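SusD homolog (Bacteroides thetaiotaomicron VPI-5482, PDB 3IHV) probably binds glycans at the outer membrane, as in other SusD-family proteins, and may pass them to a partner transporter. Local coordinates at residues A[177-182]-A[193-198]; A[114-119]-A[184-189]. All blocks are in the same frame, centred on the assembly; numbering follows the deposited sequence.

Contact 1: A[177-182]-A[193-198]; sequences LPYATD and FSKGAA
The side chain of Lys-195 lies across the ring of Tyr-179, the two crossing obliquely. Lys-195 CD sits over one face, 3.9 Å from the ring centroid and displaced toward the rim, where it is 3.6 Å from Tyr-179 CZ: a CH-pi contact made by the aliphatic part of the lysine. CG stands anti to the backbone N (chi1 -160°), and bends at chi3 and chi4 turn the far end back, so that the ammonium meets the backbone instead of the ring. Lys-195 NZ donates to Leu-177 O at 2.7 Å, nearly along the C=O axis of that carbonyl, and a second bond, to Cys-174 O, ties the same nitrogen to the end of the preceding helix. The backbone N of Lys-195, in the first turn of its own helix, donates to Pro-178 O over 2.9 Å. One water accepts from both Ala-180 N and Gly-196 N, bridging the loop to the next N-H of that turn. Ser-194 holds the N-cap position, but its hydroxyl makes no capping bond; its CB packs 3.4 Å from Pro-178 O. Leu-177 points toward the helix start; its CD1 lies 3.8 Å from Ser-194 C and 4.0 Å from Phe-193 CB, and also approaches Ala-198 CB. The loop after helix 159-176 is thus fastened to the start of helix 195-210, with helix 107-135 touching Leu-177 and Phe-193, and strand 259-263 packing on Phe-193 and Ala-197.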
loop_
_atom_site.group_PDB
_atom_site.type_symbol
_atom_site.label_atom_id
_atom_site.label_comp_id
_atom_site.label_asym_id
_atom_site.label_seq_id
_atom_site.Cartn_x
_atom_site.Cartn_y
_atom_site.Cartn_z
ATOM N N LEU A 177 8.243 -14.770 -15.546
ATOM C CA LEU A 177 8.880 -14.904 -14.231
ATOM C C LEU A 177 8.659 -16.265 -13.597
ATOM O O LEU A 177 7.599 -16.823 -13.715
ATOM C CB LEU A 177 8.392 -13.805 -13.281
ATOM C CG LEU A 177 8.819 -12.381 -13.660
ATOM C CD1 LEU A 177 8.020 -11.396 -12.833
ATOM C CD2 LEU A 177 10.340 -12.147 -13.464
ATOM N N PRO A 178 9.680 -16.806 -12.934
ATOM C CA PRO A 178 9.422 -18.024 -12.167
ATOM C C PRO A 178 8.748 -17.613 -10.859
ATOM O O PRO A 178 8.785 -16.451 -10.486
ATOM C CB PRO A 178 10.829 -18.513 -11.824
ATOM C CG PRO A 178 11.633 -17.237 -11.720
ATOM C CD PRO A 178 11.075 -16.365 -12.826
ATOM N N TYR A 179 8.132 -18.561 -10.173
ATOM C CA TYR A 179 7.689 -18.316 -8.806
ATOM C C TYR A 179 8.959 -18.141 -7.978
ATOM O O TYR A 179 10.025 -18.734 -8.290
ATOM C CB TYR A 179 6.862 -19.474 -8.244
ATOM C CG TYR A 179 5.470 -19.523 -8.782
ATOM C CD1 TYR A 179 4.485 -18.704 -8.256
ATOM C CD2 TYR A 179 5.117 -20.395 -9.802
ATOM C CE1 TYR A 179 3.196 -18.736 -8.748
ATOM C CE2 TYR A 179 3.807 -20.429 -10.293
ATOM C CZ TYR A 179 2.863 -19.587 -9.752
ATOM O OH TYR A 179 1.558 -19.604 -10.217
ATOM N N ALA A 180 8.855 -17.303 -6.948
ATOM C CA ALA A 180 9.999 -16.980 -6.087
ATOM C C ALA A 180 10.755 -18.212 -5.575
ATOM O O ALA A 180 11.977 -18.214 -5.600
ATOM C CB ALA A 180 9.566 -16.089 -4.901
ATOM N N THR A 181 10.045 -19.237 -5.135
ATOM C CA THR A 181 10.678 -20.440 -4.579
ATOM C C THR A 181 11.130 -21.472 -5.631
ATOM O O THR A 181 11.784 -22.458 -5.295
ATOM C CB THR A 181 9.695 -21.100 -3.583
ATOM O OG1 THR A 181 8.460 -21.380 -4.259
ATOM C CG2 THR A 181 9.407 -20.114 -2.410
ATOM N N ASP A 182 10.791 -21.251 -6.894
ATOM C CA ASP A 182 11.155 -22.152 -7.978
ATOM C C ASP A 182 12.398 -21.657 -8.731
ATOM O O ASP A 182 13.027 -22.408 -9.487
ATOM C CB ASP A 182 10.075 -22.163 -9.068
ATOM C CG ASP A 182 8.834 -22.982 -8.742
ATOM O OD1 ASP A 182 8.879 -23.866 -7.889
ATOM O OD2 ASP A 182 7.774 -22.766 -9.429
ATOM N N PHE A 193 10.321 -8.712 -8.104
ATOM C CA PHE A 193 9.188 -9.369 -8.717
ATOM C C PHE A 193 9.482 -10.821 -9.135
ATOM O O PHE A 193 10.492 -11.123 -9.791
ATOM C CB PHE A 193 8.719 -8.621 -9.981
ATOM C CG PHE A 193 7.655 -7.589 -9.711
ATOM C CD1 PHE A 193 6.336 -7.984 -9.553
ATOM C CD2 PHE A 193 7.963 -6.248 -9.624
ATOM C CE1 PHE A 193 5.333 -7.064 -9.290
ATOM C CE2 PHE A 193 6.949 -5.312 -9.360
ATOM C CZ PHE A 193 5.641 -5.727 -9.208
ATOM N N SER A 194 8.529 -11.673 -8.800
ATOM C CA SER A 194 8.464 -13.062 -9.210
ATOM C C SER A 194 7.018 -13.294 -9.642
ATOM O O SER A 194 6.177 -12.418 -9.468
ATOM C CB SER A 194 8.867 -14.008 -8.113
ATOM O OG SER A 194 10.281 -13.929 -7.899
ATOM N N LYS A 195 6.725 -14.485 -10.145
ATOM C CA LYS A 195 5.415 -14.757 -10.736
ATOM C C LYS A 195 4.243 -14.519 -9.807
ATOM O O LYS A 195 3.193 -14.010 -10.237
ATOM C CB LYS A 195 5.329 -16.187 -11.302
ATOM C CG LYS A 195 4.207 -16.289 -12.323
ATOM C CD LYS A 195 3.825 -17.707 -12.709
ATOM C CE LYS A 195 4.922 -18.511 -13.317
ATOM N NZ LYS A 195 5.387 -18.023 -14.670
ATOM N N GLY A 196 4.404 -14.878 -8.541
ATOM C CA GLY A 196 3.319 -14.690 -7.562
ATOM C C GLY A 196 2.905 -13.252 -7.427
ATOM O O GLY A 196 1.722 -12.949 -7.404
ATOM N N ALA A 197 3.885 -12.353 -7.371
ATOM C CA ALA A 197 3.616 -10.933 -7.296
ATOM C C ALA A 197 2.978 -10.411 -8.554
ATOM O O ALA A 197 2.109 -9.544 -8.482
ATOM C CB ALA A 197 4.895 -10.141 -7.012
ATOM N N ALA A 198 3.438 -10.873 -9.710
ATOM C CA ALA A 198 2.829 -10.462 -10.967
ATOM C C ALA A 198 1.374 -10.889 -11.027
ATOM O O ALA A 198 0.507 -10.077 -11.401
ATOM C CB ALA A 198 3.633 -11.031 -12.212
HETATM O O HOH W 1 6.400 -15.864 -6.689
#

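Contact 2: A[114-119]-A[184-189]; sequences TLYIAE and QYRESN
Arg-186 and Glu-119 both set CG anti to their carbonyl carbon, but then differ: Glu-119 runs on extended through CD, whereas Arg-186 folds at chi3 (-65°), which turns NE out of the line of the chain. The two side chains reach toward each other tip to tip. Their salt bridge joins Arg-186 NH1 to Glu-119 OE2 at 2.9 Å; as a hydrogen bond it is weak, the angle at the hydrogen being 147°. The carboxylate and guanidinium planes stand 71° apart. Each group has a stronger partner outside the pair: Tyr-28 OH is hydrogen-bonded to Glu-119 OE1, and Asp-183 OD2 forms a salt bridge with Arg-186 NE, while Arg-192 gives Glu-119 OE2 a second cation. Glu-119 and Arg-186 are both buried, and their charges form part of a small network in the helical, TPR-clan part of the SusD fold, where a loop between two helices is held against helix 107-135. Such neighbouring opposite charges probably favour the ionised forms of both groups. Beside the ion pair, Leu-115 crosses Tyr-185 at about a right angle, with Leu-115 CD1 3.7 Å from Tyr-185 CB. That same methyl lies 3.8 Å from Arg-186 CG, so the leucine packs against the aliphatic root of the arginine. Tyr-116 meets Arg-186 CG loosely with the edge of its ring, at 4.4 Å from CE1. Over one face of the guanidinium lies Asn-189 CB, 3.5 Å above the plane and offset toward the rim.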
loop_
_atom_site.group_PDB
_atom_site.type_symbol
_atom_site.label_atom_id
_atom_site.label_comp_id
_atom_site.label_asym_id
_atom_site.label_seq_id
_atom_site.Cartn_x
_atom_site.Cartn_y
_atom_site.Cartn_z
ATOM N N THR A 114 15.510 -11.970 -19.992
ATOM C CA THR A 114 14.056 -12.057 -20.102
ATOM C C THR A 114 13.393 -11.858 -18.735
ATOM O O THR A 114 12.358 -11.206 -18.621
ATOM C CB THR A 114 13.560 -13.365 -20.775
ATOM O OG1 THR A 114 13.881 -14.516 -19.972
ATOM C CG2 THR A 114 14.163 -13.494 -22.180
ATOM N N LEU A 115 13.999 -12.416 -17.699
ATOM C CA LEU A 115 13.476 -12.195 -16.351
ATOM C C LEU A 115 13.524 -10.702 -16.005
ATOM O O LEU A 115 12.560 -10.145 -15.477
ATOM C CB LEU A 115 14.251 -13.015 -15.316
ATOM C CG LEU A 115 14.281 -14.523 -15.479
ATOM C CD1 LEU A 115 14.794 -15.186 -14.174
ATOM C CD2 LEU A 115 12.903 -15.064 -15.871
ATOM N N TYR A 116 14.641 -10.055 -16.321
ATOM C CA TYR A 116 14.796 -8.637 -16.031
ATOM C C TYR A 116 13.821 -7.776 -16.817
ATOM O O TYR A 116 13.333 -6.773 -16.276
ATOM C CB TYR A 116 16.252 -8.151 -16.242
ATOM C CG TYR A 116 17.329 -8.888 -15.490
ATOM C CD1 TYR A 116 17.052 -9.676 -14.384
ATOM C CD2 TYR A 116 18.644 -8.760 -15.875
ATOM C CE1 TYR A 116 18.072 -10.344 -13.740
ATOM C CE2 TYR A 116 19.650 -9.378 -15.206
ATOM C CZ TYR A 116 19.361 -10.165 -14.142
ATOM O OH TYR A 116 20.412 -10.807 -13.517
ATOM N N ILE A 117 13.521 -8.168 -18.070
ATOM C CA ILE A 117 12.516 -7.512 -18.884
ATOM C C ILE A 117 11.185 -7.630 -18.179
ATOM O O ILE A 117 10.441 -6.649 -18.064
ATOM C CB ILE A 117 12.450 -8.107 -20.327
ATOM C CG1 ILE A 117 13.695 -7.672 -21.126
ATOM C CG2 ILE A 117 11.143 -7.682 -21.052
ATOM C CD1 ILE A 117 13.981 -8.519 -22.404
ATOM N N ALA A 118 10.886 -8.831 -17.680
ATOM C CA ALA A 118 9.641 -9.065 -16.977
ATOM C C ALA A 118 9.529 -8.199 -15.714
ATOM O O ALA A 118 8.452 -7.676 -15.402
ATOM C CB ALA A 118 9.525 -10.592 -16.616
ATOM N N GLU A 119 10.611 -8.109 -14.946
ATOM C CA GLU A 119 10.664 -7.275 -13.727
ATOM C C GLU A 119 10.445 -5.815 -14.042
ATOM O O GLU A 119 9.676 -5.144 -13.358
ATOM C CB GLU A 119 11.983 -7.448 -12.973
ATOM C CG GLU A 119 12.176 -8.839 -12.406
ATOM C CD GLU A 119 13.478 -8.954 -11.657
ATOM O OE1 GLU A 119 13.663 -8.147 -10.710
ATOM O OE2 GLU A 119 14.322 -9.825 -12.001
ATOM N N GLN A 184 15.772 -20.884 -10.012
ATOM C CA GLN A 184 17.170 -21.261 -9.958
ATOM C C GLN A 184 17.977 -20.495 -11.017
ATOM O O GLN A 184 19.058 -20.924 -11.382
ATOM C CB GLN A 184 17.347 -22.790 -10.010
ATOM C CG GLN A 184 16.762 -23.461 -8.706
ATOM C CD GLN A 184 17.138 -24.938 -8.537
ATOM O OE1 GLN A 184 18.085 -25.433 -9.147
ATOM N NE2 GLN A 184 16.386 -25.641 -7.686
ATOM N N TYR A 185 17.452 -19.353 -11.488
ATOM C CA TYR A 185 18.173 -18.478 -12.446
ATOM C C TYR A 185 18.844 -17.276 -11.758
ATOM O O TYR A 185 20.034 -16.995 -11.962
ATOM C CB TYR A 185 17.221 -17.962 -13.512
ATOM C CG TYR A 185 16.517 -19.074 -14.238
ATOM C CD1 TYR A 185 17.195 -19.892 -15.113
ATOM C CD2 TYR A 185 15.158 -19.289 -14.050
ATOM C CE1 TYR A 185 16.540 -20.932 -15.777
ATOM C CE2 TYR A 185 14.501 -20.312 -14.703
ATOM C CZ TYR A 185 15.181 -21.117 -15.551
ATOM O OH TYR A 185 14.483 -22.118 -16.190
ATOM N N ARG A 186 18.085 -16.572 -10.945
ATOM C CA ARG A 186 18.581 -15.403 -10.224
ATOM C C ARG A 186 19.283 -15.804 -8.903
ATOM O O ARG A 186 18.811 -16.660 -8.190
ATOM C CB ARG A 186 17.441 -14.431 -9.970
ATOM C CG ARG A 186 16.875 -13.805 -11.283
ATOM C CD ARG A 186 15.699 -12.911 -11.009
ATOM N NE ARG A 186 14.581 -13.688 -10.486
ATOM C CZ ARG A 186 13.380 -13.193 -10.230
ATOM N NH1 ARG A 186 13.133 -11.929 -10.441
ATOM N NH2 ARG A 186 12.424 -13.968 -9.736
ATOM N N GLU A 187 20.410 -15.200 -8.573
ATOM C CA GLU A 187 21.064 -15.604 -7.317
ATOM C C GLU A 187 20.196 -15.268 -6.109
ATOM O O GLU A 187 20.208 -15.988 -5.128
ATOM C CB GLU A 187 22.464 -15.025 -7.164
ATOM C CG GLU A 187 22.568 -13.534 -7.226
ATOM C CD GLU A 187 23.960 -13.021 -6.803
ATOM O OE1 GLU A 187 24.787 -13.852 -6.325
ATOM O OE2 GLU A 187 24.200 -11.791 -6.944
ATOM N N SER A 188 19.432 -14.189 -6.211
ATOM C CA SER A 188 18.535 -13.758 -5.156
ATOM C C SER A 188 17.358 -13.041 -5.779
ATOM O O SER A 188 17.546 -12.237 -6.691
ATOM C CB SER A 188 19.288 -12.764 -4.267
ATOM O OG SER A 188 18.428 -12.041 -3.423
ATOM N N ASN A 189 16.150 -13.314 -5.311
ATOM C CA ASN A 189 15.007 -12.554 -5.782
ATOM C C ASN A 189 14.295 -11.822 -4.632
ATOM O O ASN A 189 13.181 -11.349 -4.813
ATOM C CB ASN A 189 14.043 -13.415 -6.637
ATOM C CG ASN A 189 13.493 -14.587 -5.883
ATOM O OD1 ASN A 189 12.998 -14.427 -4.778
ATOM N ND2 ASN A 189 13.543 -15.770 -6.493
#

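From the N terminus, the chain first supplies residues 114-119 on helix 107-135, then passes through helix 159-176 into the connection 177-194. Contact 1 closes a short loop there, bringing 177-182 against 193-198 across ten residues without helix or strand. Contact 2 closes a longer one, of 64 intervening residues, by returning 184-189 to the earlier helix. Because 184-189 falls within the short loop and 114-119 before it, the two contacts cross. They also touch: Arg-186 NH1 probably bonds to Phe-193 O, and Asn-189 ND2 to Ala-180 O. Together they tie the connection to helix 107-135 and to the start of helix 195-210.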